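Local structure of FAD synthetase (Saccharomyces cerevisiae, 2WSI) at residues Q25-T30 / I202-L207; P243-E248 / P289-V294; R35-Y40 / Q192-W197; E211-L216 / I267-I272. The protein catalyses the transfer of an adenylyl group from ATP to flavin mononucleotide, yielding the coenzyme FAD and diphosphate. All coordinates share one frame; numbering follows the deposited sequence.

Interaction 1: residues Q25-T30 / I202-L207; sequences QIIAST and IWSFLL
I26, I27 and T30 of helix 25-45 gather round S204 of helix 199-209, and what they exchange across the crossing is van der Waals contact. CG2 of I26, which lies anti to its backbone N, rests on CB of S204 at 3.7 Å. The CD1 tip of I27 swings in to reach OG of S204 at 3.3 Å, although the CB of that isoleucine does not point at the partner helix. T30 divides its two branches: OG1 lies 4.0 Å from CB of S204, while the methyl CG2 meets CB of F205, also at 4.0 Å. The two short helical segments run nearly perpendicular, with a crossing angle of -84° and axes 9.7 Å apart at closest approach. They touch over a small patch, 168 Å² in all, which ties helix 25-45 to a helix of the PAPS reductase-type domain, a member of the HUP clan. The polar groups find their partners away from the crossing itself. OG of S204 sits anti to its backbone N (chi1 173°) and is hydrogen-bonded to E250 and to the hydroxyl of Y17, so this buried hydroxyl has two partners. OG1 of T30 lies 2.8 Å from O of I26 in its own helix and is also paired with OD1 of N201. The ring of F205 meets Y17 of helix 3-18 edge-to-face.

Interaction 2: residues P243-E248 / P289-V294; sequences PALHFE and PGWYLV
L245 and Y292 mark the nearest approach of the two backbones, their CA atoms 5.7 Å apart, where the extended run 243-245 passes the 3-10 segment 290-292. CG of L245 is anti to its backbone N (chi1 180°), and CD1 beyond it covers one face of the Y292 ring in a CH-pi contact, 4.3 Å from the ring centroid and shifted toward the rim. The same methyl lies in the plane of the W291 indole at its edge, 3.8 Å from CD1 of W291. O of P243 approaches the edge of the Y292 ring, 3.5 Å from CD1 of Y292, with the proline ring across CB of Y292. The contact joins the loop before helix 248-252, whose N-cap is F247, to the 3-10 segment, bridged by a water. It accepts from N of H246 at 2.9 Å and donates to O of W291 at 2.8 Å and to O of A244. O of W291 lies at the edge of the F247 ring, in its plane, 3.2 Å from CE2 of F247. CG1 of V294 reaches CZ of F247 at 3.6 Å, and both methyls lie against CD2 of H246. The F247 ring also meets W203 of helix 199-209.

Interaction 3: residues R35-Y40 / Q192-W197; sequences RLTRKY and QPLLHW
T37 and P193 bring helix 25-45 against the loop 192-197 with their CA atoms 5.2 Å apart; the loop folds through two overlapping type I turns, Q192 to L195 and L194 to W197. NE1 of W197 donates to OG1 of T37 at 2.9 Å, the oxygen tilted 19° from the indole plane. The same hydroxyl lies 2.8 Å from O of P193 and within hydrogen-bonding reach of O of A33, so several polar groups converge on it. CG of Y40 is anti to its carbonyl carbon (chi1 -68°); the ring beyond sets its edge toward O of P193, with CD2 of Y40 3.9 Å from CB of P193. Its OH accepts a weak hydrogen bond from NE2 of H196 at 3.0 Å. CD2 of L36 presses close to CD2 of H196, at 3.4 Å. An alanine in place of Y40 would probably leave NE2 of H196 without its hydroxyl partner and open a gap beside P193. The loop carries the chain from strand 189-191 to helix 199-209. W197 packs on V68 and L72 of helix 64-87 and on I202 and F205 of helix 199-209, while L194 lies near G164 of the FAD site.

Interaction 4: residues E211-L216 / I267-I272; sequences EPICGL and INTSPI
S270 and N268 are set on segment 211-216 by different first torsions. In S270, OG stands between the backbone N and the carbonyl carbon (chi1 76°), where it accepts from N of G215 at 2.8 Å. In N268, the centre of an inverse gamma turn, CG is anti to the backbone N (chi1 -166°); the amide lies alongside the ring of P212, the two side chains pointing the same way and ND2 of N268 3.5 Å from CB of P212. That ND2 donates to O of N210. The end-to-end directions of the two runs are 30° apart, and they form a single parallel beta bridge at I213 and T269: N of I213 donates to O of N268 at 2.9 Å, and N of S270 to O of I213, also at 2.9 Å. At G215 the packing is tight: its CA lies 3.2 Å from O of S270 and its C 3.5 Å from CD1 of I272, where a beta carbon would collide with both. C214 is at the N-cap of helix 215-218, its SG accepting weakly from N of L216. An alanine at N268 would probably leave O of N210 without this donor and open a gap beside P212. E211 is hydrogen-bonded to the hydroxyl of Y127 and salt-bridged to R126 of helix 114-126, and I213 packs on L206 of helix 199-209 and Q67 of helix 64-87.

Helix 199-209 is the hub that joins the four contacts. Interactions 1 and 3 share helix 25-45 and meet where CD1 of I202 packs 3.5 Å from CE3 of W197. Interaction 1 reaches interaction 2 through W203, whose CE2 lies 3.5 Å from CA of W291, and interaction 4 through L207, whose CD2 is 3.7 Å from CG2 of I267. Interactions 2 and 4 alternate along the chain and touch at the W291 indole, where CZ2 of W291 is 3.2 Å from CD1 of I267. Interactions 3 and 4 do not touch, their centres about 24 Å apart. Of interactions 1, 3 and 4, interaction 3 comes nearest to FAD, about 7 Å from the L194 side chain to the ligand, against about 12 Å from that of L216 and about 14 Å from that of F205.

Interaction 1: residues Q25-T30 / I202-L207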
loop_
_atom_site.group_PDB
_atom_site.type_symbol
_atom_site.label_atom_id
_atom_site.label_comp_id
_atom_site.label_asym_id
_atom_site.label_seq_id
_atom_site.Cartn_x
_atom_site.Cartn_y
_atom_site.Cartn_z
ATOM N N GLN A 25 19.610 -11.158 -0.030
ATOM C CA GLN A 25 18.532 -11.908 -0.644
ATOM C C GLN A 25 17.265 -11.039 -0.631
ATOM O O GLN A 25 16.472 -11.069 -1.564
ATOM C CB GLN A 25 18.311 -13.234 0.090
ATOM C CG GLN A 25 19.522 -14.180 -0.028
ATOM C CD GLN A 25 19.579 -15.232 1.082
ATOM O OE1 GLN A 25 18.865 -16.238 1.043
ATOM N NE2 GLN A 25 20.450 -15.006 2.070
ATOM N N ILE A 26 17.091 -10.262 0.433
ATOM C CA ILE A 26 15.873 -9.477 0.588
ATOM C C ILE A 26 15.830 -8.401 -0.485
ATOM O O ILE A 26 14.817 -8.259 -1.179
ATOM C CB ILE A 26 15.764 -8.859 1.985
ATOM C CG1 ILE A 26 15.405 -9.927 3.015
ATOM C CG2 ILE A 26 14.673 -7.769 2.034
ATOM C CD1 ILE A 26 15.666 -9.433 4.409
ATOM N N ILE A 27 16.929 -7.670 -0.649
ATOM C CA ILE A 27 16.953 -6.597 -1.631
ATOM C C ILE A 27 16.760 -7.152 -3.020
ATOM O O ILE A 27 15.978 -6.601 -3.798
ATOM C CB ILE A 27 18.248 -5.747 -1.601
ATOM C CG1 ILE A 27 18.413 -5.044 -0.247
ATOM C CG2 ILE A 27 18.210 -4.677 -2.706
ATOM C CD1 ILE A 27 17.139 -4.474 0.289
ATOM N N ALA A 28 17.459 -8.235 -3.350
ATOM C CA ALA A 28 17.362 -8.793 -4.710
ATOM C C ALA A 28 15.953 -9.329 -4.981
ATOM O O ALA A 28 15.421 -9.183 -6.071
ATOM C CB ALA A 28 18.408 -9.903 -4.922
ATOM N N SER A 29 15.374 -9.984 -3.983
ATOM C CA SER A 29 14.007 -10.466 -4.089
ATOM C C SER A 29 13.024 -9.305 -4.343
ATOM O O SER A 29 12.085 -9.423 -5.119
ATOM C CB SER A 29 13.620 -11.140 -2.788
ATOM O OG SER A 29 12.254 -11.419 -2.781
ATOM N N THR A 30 13.245 -8.203 -3.651
ATOM C CA THR A 30 12.339 -7.049 -3.738
ATOM C C THR A 30 12.520 -6.322 -5.073
ATOM O O THR A 30 11.567 -5.806 -5.646
ATOM C CB THR A 30 12.566 -6.112 -2.557
ATOM O OG1 THR A 30 12.386 -6.840 -1.325
ATOM C CG2 THR A 30 11.559 -4.896 -2.609
ATOM N N ILE A 202 7.702 -6.026 1.326
ATOM C CA ILE A 202 6.876 -4.863 1.637
ATOM C C ILE A 202 7.671 -3.916 2.560
ATOM O O ILE A 202 7.848 -2.735 2.254
ATOM C CB ILE A 202 5.541 -5.291 2.275
ATOM C CG1 ILE A 202 4.644 -5.981 1.219
ATOM C CG2 ILE A 202 4.835 -4.058 2.889
ATOM C CD1 ILE A 202 4.166 -4.995 0.080
ATOM N N TRP A 203 8.200 -4.439 3.665
ATOM C CA TRP A 203 8.914 -3.574 4.599
ATOM C C TRP A 203 10.206 -3.020 3.988
ATOM O O TRP A 203 10.561 -1.863 4.214
ATOM C CB TRP A 203 9.296 -4.307 5.884
ATOM C CG TRP A 203 8.181 -4.746 6.795
ATOM C CD1 TRP A 203 8.023 -5.990 7.326
ATOM C CD2 TRP A 203 7.109 -3.945 7.327
ATOM N NE1 TRP A 203 6.910 -6.018 8.147
ATOM C CE2 TRP A 203 6.338 -4.780 8.167
ATOM C CE3 TRP A 203 6.733 -2.611 7.187
ATOM C CZ2 TRP A 203 5.205 -4.321 8.849
ATOM C CZ3 TRP A 203 5.585 -2.158 7.874
ATOM C CH2 TRP A 203 4.843 -3.015 8.671
ATOM N N SER A 204 10.933 -3.853 3.254
ATOM C CA SER A 204 12.198 -3.399 2.697
ATOM C C SER A 204 11.954 -2.205 1.782
ATOM O O SER A 204 12.665 -1.211 1.869
ATOM C CB SER A 204 12.906 -4.488 1.902
ATOM O OG SER A 204 14.030 -3.927 1.260
ATOM N N PHE A 205 10.961 -2.312 0.898
ATOM C CA PHE A 205 10.675 -1.205 -0.018
ATOM C C PHE A 205 10.087 0.009 0.716
ATOM O O PHE A 205 10.497 1.149 0.497
ATOM C CB PHE A 205 9.741 -1.664 -1.145
ATOM C CG PHE A 205 9.498 -0.600 -2.179
ATOM C CD1 PHE A 205 10.483 -0.271 -3.095
ATOM C CD2 PHE A 205 8.302 0.116 -2.197
ATOM C CE1 PHE A 205 10.282 0.715 -4.048
ATOM C CE2 PHE A 205 8.086 1.104 -3.145
ATOM C CZ PHE A 205 9.082 1.402 -4.083
ATOM N N LEU A 206 9.139 -0.220 1.615
ATOM C CA LEU A 206 8.435 0.909 2.238
ATOM C C LEU A 206 9.383 1.692 3.164
ATOM O O LEU A 206 9.364 2.904 3.179
ATOM C CB LEU A 206 7.178 0.413 2.958
ATOM C CG LEU A 206 6.227 1.478 3.509
ATOM C CD1 LEU A 206 5.826 2.438 2.375
ATOM C CD2 LEU A 206 5.023 0.818 4.144
ATOM N N LEU A 207 10.270 1.000 3.884
ATOM C CA LEU A 207 11.248 1.680 4.731
ATOM C C LEU A 207 12.289 2.395 3.891
ATOM O O LEU A 207 12.641 3.538 4.182
ATOM C CB LEU A 207 11.950 0.688 5.680
ATOM C CG LEU A 207 11.067 0.185 6.813
ATOM C CD1 LEU A 207 11.758 -0.966 7.599
ATOM C CD2 LEU A 207 10.654 1.344 7.747
#

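Interaction 2: residues P243-E248 / P289-V294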
loop_
_atom_site.group_PDB
_atom_site.type_symbol
_atom_site.label_atom_id
_atom_site.label_comp_id
_atom_site.label_asym_id
_atom_site.label_seq_id
_atom_site.Cartn_x
_atom_site.Cartn_y
_atom_site.Cartn_z
ATOM N N PRO A 243 12.911 -10.259 18.294
ATOM C CA PRO A 243 13.255 -10.405 16.874
ATOM C C PRO A 243 14.385 -9.476 16.436
ATOM O O PRO A 243 14.525 -8.359 16.933
ATOM C CB PRO A 243 11.947 -10.057 16.163
ATOM C CG PRO A 243 11.266 -9.100 17.074
ATOM C CD PRO A 243 11.683 -9.469 18.495
ATOM N N ALA A 244 15.192 -9.945 15.498
ATOM C CA ALA A 244 16.243 -9.121 14.913
ATOM C C ALA A 244 15.643 -8.122 13.921
ATOM O O ALA A 244 14.599 -8.383 13.327
ATOM C CB ALA A 244 17.246 -10.008 14.208
ATOM N N LEU A 245 16.305 -6.992 13.730
ATOM C CA LEU A 245 15.915 -6.075 12.662
ATOM C C LEU A 245 16.584 -6.517 11.375
ATOM O O LEU A 245 17.805 -6.707 11.328
ATOM C CB LEU A 245 16.312 -4.645 12.993
ATOM C CG LEU A 245 15.963 -3.573 11.956
ATOM C CD1 LEU A 245 14.444 -3.495 11.722
ATOM C CD2 LEU A 245 16.493 -2.239 12.420
ATOM N N HIS A 246 15.786 -6.700 10.330
ATOM C CA HIS A 246 16.326 -7.172 9.058
ATOM C C HIS A 246 16.455 -6.077 8.021
ATOM O O HIS A 246 16.904 -6.349 6.903
ATOM C CB HIS A 246 15.445 -8.258 8.475
ATOM C CG HIS A 246 15.459 -9.516 9.269
ATOM N ND1 HIS A 246 16.551 -10.355 9.301
ATOM C CD2 HIS A 246 14.529 -10.070 10.083
ATOM C CE1 HIS A 246 16.289 -11.378 10.097
ATOM N NE2 HIS A 246 15.067 -11.231 10.580
ATOM N N PHE A 247 16.059 -4.859 8.376
ATOM C CA PHE A 247 15.962 -3.771 7.389
ATOM C C PHE A 247 16.822 -2.581 7.767
ATOM O O PHE A 247 16.613 -1.458 7.301
ATOM C CB PHE A 247 14.497 -3.335 7.221
ATOM C CG PHE A 247 13.576 -4.488 6.935
ATOM C CD1 PHE A 247 13.607 -5.113 5.705
ATOM C CD2 PHE A 247 12.726 -4.989 7.933
ATOM C CE1 PHE A 247 12.790 -6.214 5.448
ATOM C CE2 PHE A 247 11.883 -6.083 7.679
ATOM C CZ PHE A 247 11.930 -6.697 6.427
ATOM N N GLU A 248 17.831 -2.830 8.591
ATOM C CA GLU A 248 18.695 -1.740 9.023
ATOM C C GLU A 248 19.314 -0.954 7.834
ATOM O O GLU A 248 19.383 0.266 7.887
ATOM C CB GLU A 248 19.780 -2.297 9.961
ATOM C CG GLU A 248 20.867 -1.305 10.332
ATOM C CD GLU A 248 20.407 -0.270 11.343
ATOM O OE1 GLU A 248 19.181 -0.153 11.576
ATOM O OE2 GLU A 248 21.278 0.441 11.897
ATOM N N PRO A 289 7.924 -2.503 16.715
ATOM C CA PRO A 289 7.256 -2.042 15.489
ATOM C C PRO A 289 6.994 -3.201 14.535
ATOM O O PRO A 289 7.702 -4.204 14.572
ATOM C CB PRO A 289 8.272 -1.069 14.886
ATOM C CG PRO A 289 9.006 -0.527 16.071
ATOM C CD PRO A 289 9.097 -1.690 17.054
ATOM N N GLY A 290 5.992 -3.044 13.674
ATOM C CA GLY A 290 5.588 -4.097 12.756
ATOM C C GLY A 290 6.718 -4.628 11.892
ATOM O O GLY A 290 6.718 -5.797 11.523
ATOM N N TRP A 291 7.666 -3.767 11.542
ATOM C CA TRP A 291 8.727 -4.147 10.614
ATOM C C TRP A 291 9.757 -5.077 11.279
ATOM O O TRP A 291 10.742 -5.487 10.661
ATOM C CB TRP A 291 9.404 -2.905 9.989
ATOM C CG TRP A 291 9.840 -1.808 10.945
ATOM C CD1 TRP A 291 11.066 -1.675 11.548
ATOM C CD2 TRP A 291 9.078 -0.667 11.335
ATOM N NE1 TRP A 291 11.090 -0.542 12.330
ATOM C CE2 TRP A 291 9.887 0.100 12.210
ATOM C CE3 TRP A 291 7.775 -0.226 11.056
ATOM C CZ2 TRP A 291 9.439 1.280 12.799
ATOM C CZ3 TRP A 291 7.334 0.957 11.644
ATOM C CH2 TRP A 291 8.168 1.694 12.499
ATOM N N TYR A 292 9.501 -5.425 12.532
ATOM C CA TYR A 292 10.244 -6.506 13.197
ATOM C C TYR A 292 9.613 -7.868 12.937
ATOM O O TYR A 292 10.162 -8.897 13.353
ATOM C CB TYR A 292 10.342 -6.272 14.717
ATOM C CG TYR A 292 11.440 -5.313 15.075
ATOM C CD1 TYR A 292 12.674 -5.769 15.514
ATOM C CD2 TYR A 292 11.255 -3.946 14.936
ATOM C CE1 TYR A 292 13.699 -4.875 15.822
ATOM C CE2 TYR A 292 12.269 -3.044 15.247
ATOM C CZ TYR A 292 13.479 -3.516 15.685
ATOM O OH TYR A 292 14.462 -2.612 15.968
ATOM N N LEU A 293 8.458 -7.895 12.274
ATOM C CA LEU A 293 7.913 -9.170 11.834
ATOM C C LEU A 293 8.225 -9.444 10.350
ATOM O O LEU A 293 7.937 -8.620 9.476
ATOM C CB LEU A 293 6.420 -9.242 12.069
ATOM C CG LEU A 293 5.883 -10.637 11.773
ATOM C CD1 LEU A 293 5.922 -11.458 13.062
ATOM C CD2 LEU A 293 4.479 -10.610 11.210
ATOM N N VAL A 294 8.836 -10.597 10.064
ATOM C CA VAL A 294 9.095 -10.985 8.668
ATOM C C VAL A 294 8.441 -12.303 8.301
ATOM O O VAL A 294 8.447 -12.694 7.142
ATOM C CB VAL A 294 10.594 -11.079 8.316
ATOM C CG1 VAL A 294 11.202 -9.683 8.232
ATOM C CG2 VAL A 294 11.374 -11.989 9.292
HETATM O O HOH W 1 12.983 -7.147 10.803
#

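Interaction 3: residues R35-Y40 / Q192-W197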
loop_
_atom_site.group_PDB
_atom_site.type_symbol
_atom_site.label_atom_id
_atom_site.label_comp_id
_atom_site.label_asym_id
_atom_site.label_seq_id
_atom_site.Cartn_x
_atom_site.Cartn_y
_atom_site.Cartn_z
ATOM N N ARG A 35 10.091 -5.333 -10.411
ATOM C CA ARG A 35 10.075 -5.475 -11.868
ATOM C C ARG A 35 8.847 -6.167 -12.397
ATOM O O ARG A 35 8.298 -5.772 -13.425
ATOM C CB ARG A 35 11.330 -6.182 -12.352
ATOM C CG ARG A 35 12.486 -5.203 -12.443
ATOM C CD ARG A 35 13.670 -5.840 -13.133
ATOM N NE ARG A 35 14.424 -6.585 -12.146
ATOM C CZ ARG A 35 15.508 -6.109 -11.556
ATOM N NH1 ARG A 35 15.974 -4.920 -11.907
ATOM N NH2 ARG A 35 16.145 -6.834 -10.652
ATOM N N LEU A 36 8.383 -7.189 -11.695
ATOM C CA LEU A 36 7.183 -7.875 -12.143
ATOM C C LEU A 36 5.923 -7.001 -11.999
ATOM O O LEU A 36 5.095 -6.953 -12.891
ATOM C CB LEU A 36 6.989 -9.142 -11.336
ATOM C CG LEU A 36 5.752 -9.943 -11.713
ATOM C CD1 LEU A 36 5.770 -10.363 -13.201
ATOM C CD2 LEU A 36 5.710 -11.153 -10.785
ATOM N N THR A 37 5.745 -6.384 -10.839
ATOM C CA THR A 37 4.607 -5.474 -10.653
ATOM C C THR A 37 4.588 -4.384 -11.739
ATOM O O THR A 37 3.535 -4.086 -12.325
ATOM C CB THR A 37 4.644 -4.840 -9.261
ATOM O OG1 THR A 37 4.459 -5.856 -8.263
ATOM C CG2 THR A 37 3.543 -3.795 -9.112
ATOM N N ARG A 38 5.740 -3.790 -12.007
ATOM C CA ARG A 38 5.816 -2.743 -13.034
ATOM C C ARG A 38 5.494 -3.318 -14.424
ATOM O O ARG A 38 4.809 -2.674 -15.228
ATOM C CB ARG A 38 7.164 -2.004 -13.000
ATOM C CG ARG A 38 7.374 -1.254 -11.643
ATOM C CD ARG A 38 8.265 0.005 -11.682
ATOM N NE ARG A 38 7.902 0.930 -12.754
ATOM C CZ ARG A 38 8.489 2.093 -12.972
ATOM N NH1 ARG A 38 9.468 2.498 -12.178
ATOM N NH2 ARG A 38 8.124 2.847 -13.998
ATOM N N LYS A 39 5.927 -4.541 -14.695
ATOM C CA LYS A 39 5.594 -5.165 -15.975
ATOM C C LYS A 39 4.082 -5.368 -16.118
ATOM O O LYS A 39 3.533 -5.079 -17.161
ATOM C CB LYS A 39 6.334 -6.499 -16.168
ATOM C CG LYS A 39 7.824 -6.365 -16.540
ATOM C CD LYS A 39 8.097 -5.545 -17.835
ATOM C CE LYS A 39 7.806 -6.334 -19.114
ATOM N NZ LYS A 39 8.122 -5.572 -20.380
ATOM N N TYR A 40 3.411 -5.869 -15.081
ATOM C CA TYR A 40 1.951 -5.974 -15.132
ATOM C C TYR A 40 1.297 -4.625 -15.492
ATOM O O TYR A 40 0.429 -4.551 -16.343
ATOM C CB TYR A 40 1.379 -6.394 -13.791
ATOM C CG TYR A 40 1.692 -7.807 -13.318
ATOM C CD1 TYR A 40 1.682 -8.883 -14.202
ATOM C CD2 TYR A 40 1.929 -8.067 -11.964
ATOM C CE1 TYR A 40 1.944 -10.180 -13.778
ATOM C CE2 TYR A 40 2.170 -9.387 -11.509
ATOM C CZ TYR A 40 2.174 -10.425 -12.435
ATOM O OH TYR A 40 2.416 -11.711 -12.026
ATOM N N GLN A 192 -4.548 -6.630 -9.629
ATOM C CA GLN A 192 -3.936 -7.134 -8.394
ATOM C C GLN A 192 -2.446 -7.398 -8.666
ATOM O O GLN A 192 -1.983 -8.543 -8.633
ATOM C CB GLN A 192 -4.668 -8.437 -7.980
ATOM C CG GLN A 192 -6.128 -8.168 -7.620
ATOM C CD GLN A 192 -6.970 -9.414 -7.374
ATOM O OE1 GLN A 192 -6.882 -10.424 -8.095
ATOM N NE2 GLN A 192 -7.842 -9.319 -6.407
ATOM N N PRO A 193 -1.689 -6.331 -8.960
ATOM C CA PRO A 193 -0.298 -6.512 -9.383
ATOM C C PRO A 193 0.695 -6.687 -8.231
ATOM O O PRO A 193 1.876 -6.850 -8.519
ATOM C CB PRO A 193 0.023 -5.213 -10.141
ATOM C CG PRO A 193 -1.135 -4.238 -9.825
ATOM C CD PRO A 193 -2.082 -4.913 -8.894
ATOM N N LEU A 194 0.237 -6.644 -6.981
ATOM C CA LEU A 194 1.101 -6.867 -5.818
ATOM C C LEU A 194 1.058 -8.317 -5.336
ATOM O O LEU A 194 1.603 -8.653 -4.282
ATOM C CB LEU A 194 0.671 -5.937 -4.658
ATOM C CG LEU A 194 1.824 -5.464 -3.769
ATOM C CD1 LEU A 194 2.731 -4.540 -4.527
ATOM C CD2 LEU A 194 1.327 -4.765 -2.487
ATOM N N LEU A 195 0.383 -9.184 -6.078
ATOM C CA LEU A 195 0.060 -10.498 -5.544
ATOM C C LEU A 195 1.267 -11.343 -5.118
ATOM O O LEU A 195 1.140 -12.162 -4.223
ATOM C CB LEU A 195 -0.744 -11.318 -6.554
ATOM C CG LEU A 195 -2.234 -11.006 -6.612
ATOM C CD1 LEU A 195 -2.873 -11.866 -7.705
ATOM C CD2 LEU A 195 -2.910 -11.238 -5.230
ATOM N N HIS A 196 2.416 -11.162 -5.755
ATOM C CA HIS A 196 3.586 -12.004 -5.431
ATOM C C HIS A 196 4.537 -11.368 -4.410
ATOM O O HIS A 196 5.611 -11.905 -4.129
ATOM C CB HIS A 196 4.341 -12.351 -6.716
ATOM C CG HIS A 196 3.465 -12.952 -7.769
ATOM N ND1 HIS A 196 2.726 -14.095 -7.549
ATOM C CD2 HIS A 196 3.149 -12.531 -9.018
ATOM C CE1 HIS A 196 2.015 -14.373 -8.630
ATOM N NE2 HIS A 196 2.270 -13.450 -9.539
ATOM N N TRP A 197 4.146 -10.236 -3.827
ATOM C CA TRP A 197 4.976 -9.619 -2.798
ATOM C C TRP A 197 4.884 -10.358 -1.467
ATOM O O TRP A 197 3.790 -10.700 -0.990
ATOM C CB TRP A 197 4.546 -8.140 -2.608
ATOM C CG TRP A 197 5.128 -7.288 -3.654
ATOM C CD1 TRP A 197 4.882 -7.346 -5.003
ATOM C CD2 TRP A 197 6.040 -6.205 -3.458
ATOM N NE1 TRP A 197 5.603 -6.362 -5.656
ATOM C CE2 TRP A 197 6.313 -5.650 -4.724
ATOM C CE3 TRP A 197 6.639 -5.633 -2.320
ATOM C CZ2 TRP A 197 7.180 -4.593 -4.892
ATOM C CZ3 TRP A 197 7.481 -4.585 -2.486
ATOM C CH2 TRP A 197 7.742 -4.057 -3.765
#

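Interaction 4: residues E211-L216 / I267-I272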
loop_
_atom_site.group_PDB
_atom_site.type_symbol
_atom_site.label_atom_id
_atom_site.label_comp_id
_atom_site.label_asym_id
_atom_site.label_seq_id
_atom_site.Cartn_x
_atom_site.Cartn_y
_atom_site.Cartn_z
ATOM N N GLU A 211 8.999 7.258 2.761
ATOM C CA GLU A 211 7.646 7.855 2.767
ATOM C C GLU A 211 6.979 7.664 4.134
ATOM O O GLU A 211 7.313 6.738 4.869
ATOM C CB GLU A 211 6.791 7.225 1.657
ATOM C CG GLU A 211 7.199 7.704 0.261
ATOM C CD GLU A 211 6.834 9.183 0.076
ATOM O OE1 GLU A 211 5.626 9.496 -0.001
ATOM O OE2 GLU A 211 7.748 10.028 0.051
ATOM N N PRO A 212 6.039 8.548 4.486
ATOM C CA PRO A 212 5.402 8.398 5.794
ATOM C C PRO A 212 4.521 7.157 5.785
ATOM O O PRO A 212 3.882 6.883 4.797
ATOM C CB PRO A 212 4.539 9.663 5.915
ATOM C CG PRO A 212 4.290 10.119 4.483
ATOM C CD PRO A 212 5.427 9.616 3.660
ATOM N N ILE A 213 4.486 6.420 6.872
ATOM C CA ILE A 213 3.683 5.205 6.924
ATOM C C ILE A 213 2.754 5.266 8.137
ATOM O O ILE A 213 3.033 5.959 9.114
ATOM C CB ILE A 213 4.556 3.939 7.007
ATOM C CG1 ILE A 213 5.235 3.834 8.366
ATOM C CG2 ILE A 213 5.604 3.930 5.908
ATOM C CD1 ILE A 213 5.931 2.488 8.567
ATOM N N CYS A 214 1.650 4.546 8.061
ATOM C CA CYS A 214 0.637 4.660 9.084
ATOM C C CYS A 214 1.273 4.436 10.454
ATOM O O CYS A 214 1.971 3.451 10.663
ATOM C CB CYS A 214 -0.484 3.642 8.856
ATOM S SG CYS A 214 -1.820 3.905 10.075
ATOM N N GLY A 215 1.013 5.334 11.397
ATOM C CA GLY A 215 1.666 5.253 12.696
ATOM C C GLY A 215 1.295 3.987 13.464
ATOM O O GLY A 215 2.041 3.578 14.338
ATOM N N LEU A 216 0.164 3.357 13.146
ATOM C CA LEU A 216 -0.172 2.095 13.813
ATOM C C LEU A 216 0.961 1.060 13.704
ATOM O O LEU A 216 1.174 0.270 14.635
ATOM C CB LEU A 216 -1.469 1.497 13.259
ATOM C CG LEU A 216 -2.701 2.414 13.344
ATOM C CD1 LEU A 216 -3.928 1.676 12.842
ATOM C CD2 LEU A 216 -2.925 2.925 14.770
ATOM N N ILE A 267 12.278 6.722 11.528
ATOM C CA ILE A 267 11.333 6.109 10.610
ATOM C C ILE A 267 10.132 7.023 10.582
ATOM O O ILE A 267 9.638 7.451 11.614
ATOM C CB ILE A 267 10.984 4.686 11.021
ATOM C CG1 ILE A 267 12.243 3.815 10.943
ATOM C CG2 ILE A 267 9.922 4.098 10.107
ATOM C CD1 ILE A 267 12.240 2.647 11.888
ATOM N N ASN A 268 9.743 7.383 9.372
ATOM C CA ASN A 268 8.704 8.343 9.123
ATOM C C ASN A 268 7.293 7.826 9.435
ATOM O O ASN A 268 6.532 7.555 8.524
ATOM C CB ASN A 268 8.796 8.739 7.645
ATOM C CG ASN A 268 7.997 9.973 7.332
ATOM O OD1 ASN A 268 7.415 10.583 8.227
ATOM N ND2 ASN A 268 7.966 10.358 6.060
ATOM N N THR A 269 6.933 7.702 10.713
ATOM C CA THR A 269 5.587 7.248 11.075
ATOM C C THR A 269 4.609 8.406 11.266
ATOM O O THR A 269 4.970 9.431 11.816
ATOM C CB THR A 269 5.593 6.410 12.364
ATOM O OG1 THR A 269 6.391 7.067 13.356
ATOM C CG2 THR A 269 6.151 5.011 12.080
ATOM N N SER A 270 3.365 8.216 10.836
ATOM C CA SER A 270 2.334 9.246 10.971
ATOM C C SER A 270 1.859 9.323 12.419
ATOM O O SER A 270 1.999 8.366 13.172
ATOM C CB SER A 270 1.150 8.969 10.026
ATOM O OG SER A 270 0.305 7.909 10.516
ATOM N N PRO A 271 1.268 10.461 12.800
ATOM C CA PRO A 271 0.824 10.691 14.189
ATOM C C PRO A 271 -0.354 9.804 14.625
ATOM O O PRO A 271 -1.284 9.590 13.863
ATOM C CB PRO A 271 0.393 12.178 14.193
ATOM C CG PRO A 271 0.973 12.793 12.980
ATOM C CD PRO A 271 1.309 11.698 11.988
ATOM N N ILE A 272 -0.306 9.296 15.848
ATOM C CA ILE A 272 -1.409 8.535 16.428
ATOM C C ILE A 272 -2.461 9.490 16.970
ATOM O O ILE A 272 -2.134 10.424 17.687
ATOM C CB ILE A 272 -0.953 7.700 17.645
ATOM C CG1 ILE A 272 0.293 6.878 17.318
ATOM C CG2 ILE A 272 -2.084 6.774 18.101
ATOM C CD1 ILE A 272 0.154 6.051 16.080
#